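Local coordinates for UBA domain-containing protein Mud1 (Schizosaccharomyces pombe, PDB 1Z96), which binds polyubiquitin chains through its C-terminal UBA domain, links polyubiquitinated proteins to the 19S proteasome and acts as an aspartic protease, at residues L4-I8 / A21-L25. Residue numbers count along the deposited sequence, not the author numbering.
Sequences LNSKI and AAQAL
Leu25, chi1 m and chi2 t, lies across the first turn of helix 4-13, over Leu4, Lys7 and Ile8. Its CD1 sits 3.5 Å from Ile8 N, 3.6 Å from Ile8 CG1 and 3.7 Å from Lys7 CB, while Leu4 CD1 (chi1 t, chi2 p) comes to 3.9 Å from Leu25 CB. Both segments are regular alpha helix, with Ile8 N hydrogen-bonded to Leu4 O (2.9 Å) and Leu25 N to Ala21 O (3.0 Å). The two short segment axes come within 9.8 Å, N-to-C directions 123° apart; the nearest CA pair is Ile8 and Ala21, 5.7 Å apart. There Ile8 (m, t) meets two small residues: CG2 is 4.1 Å from Ala21 CB, CD1 3.9 Å from Ala22 CB. The Lys7 side chain leads away, its NZ hydrogen-bonding Gly30 O. Leu11 touches Ala21 and Leu25; Ala24, a monoubiquitin-contacting residue, packs instead on Ala35 and Leu39 of helix 32-39. Such an apolar first-to-second helix interface belongs to the compact three-helix bundle of the UBA fold.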
# COMPACT_ATOMS: atom_id res chain seq x y z
N LEU A 4 -2.40 -3.33 8.96
CA LEU A 4 -1.51 -3.30 7.80
C LEU A 4 -2.02 -4.18 6.66
O LEU A 4 -2.02 -3.75 5.51
CB LEU A 4 -0.10 -3.72 8.19
CG LEU A 4 0.95 -3.78 7.08
CD1 LEU A 4 1.09 -2.43 6.39
CD2 LEU A 4 2.28 -4.23 7.65
N ASN A 5 -2.45 -5.40 6.96
CA ASN A 5 -2.93 -6.28 5.90
C ASN A 5 -4.15 -5.74 5.17
O ASN A 5 -4.28 -5.91 3.96
CB ASN A 5 -3.17 -7.68 6.45
CG ASN A 5 -1.89 -8.38 6.81
OD1 ASN A 5 -0.84 -8.11 6.22
ND2 ASN A 5 -1.96 -9.29 7.76
N SER A 6 -5.04 -5.09 5.90
CA SER A 6 -6.18 -4.45 5.27
C SER A 6 -5.74 -3.35 4.32
O SER A 6 -6.30 -3.20 3.23
CB SER A 6 -7.16 -3.94 6.31
OG SER A 6 -7.76 -5.04 6.97
N LYS A 7 -4.72 -2.59 4.70
CA LYS A 7 -4.19 -1.56 3.80
C LYS A 7 -3.51 -2.17 2.58
O LYS A 7 -3.65 -1.66 1.48
CB LYS A 7 -3.22 -0.65 4.55
CG LYS A 7 -3.92 0.17 5.63
CD LYS A 7 -2.91 0.79 6.55
CE LYS A 7 -3.56 1.52 7.67
NZ LYS A 7 -2.51 2.12 8.58
N ILE A 8 -2.75 -3.25 2.77
CA ILE A 8 -2.16 -3.91 1.59
C ILE A 8 -3.26 -4.35 0.63
O ILE A 8 -3.17 -4.14 -0.58
CB ILE A 8 -1.27 -5.12 1.99
CG1 ILE A 8 -0.04 -4.63 2.75
CG2 ILE A 8 -0.83 -5.85 0.75
CD1 ILE A 8 0.71 -5.74 3.49
N ALA A 21 3.03 -3.09 -2.83
CA ALA A 21 2.10 -2.47 -1.87
C ALA A 21 2.65 -2.45 -0.44
O ALA A 21 2.65 -1.42 0.23
CB ALA A 21 0.77 -3.18 -1.90
N ALA A 22 3.12 -3.60 0.02
CA ALA A 22 3.69 -3.71 1.35
C ALA A 22 4.87 -2.79 1.53
O ALA A 22 5.04 -2.14 2.59
CB ALA A 22 4.12 -5.16 1.62
N GLN A 23 5.71 -2.73 0.50
CA GLN A 23 6.92 -1.91 0.56
C GLN A 23 6.60 -0.42 0.59
O GLN A 23 7.23 0.33 1.36
CB GLN A 23 7.87 -2.28 -0.59
CG GLN A 23 8.49 -3.66 -0.40
CD GLN A 23 9.35 -4.14 -1.57
OE1 GLN A 23 9.26 -3.64 -2.69
NE2 GLN A 23 10.13 -5.18 -1.31
N ALA A 24 5.60 -0.01 -0.18
CA ALA A 24 5.11 1.37 -0.14
C ALA A 24 4.53 1.72 1.23
O ALA A 24 4.82 2.77 1.79
CB ALA A 24 4.09 1.60 -1.23
N LEU A 25 3.75 0.82 1.81
CA LEU A 25 3.23 1.07 3.14
C LEU A 25 4.31 1.13 4.22
O LEU A 25 4.20 1.93 5.16
CB LEU A 25 2.19 0.01 3.50
CG LEU A 25 0.84 0.22 2.84
CD1 LEU A 25 0.03 -1.06 2.81
CD2 LEU A 25 0.08 1.34 3.55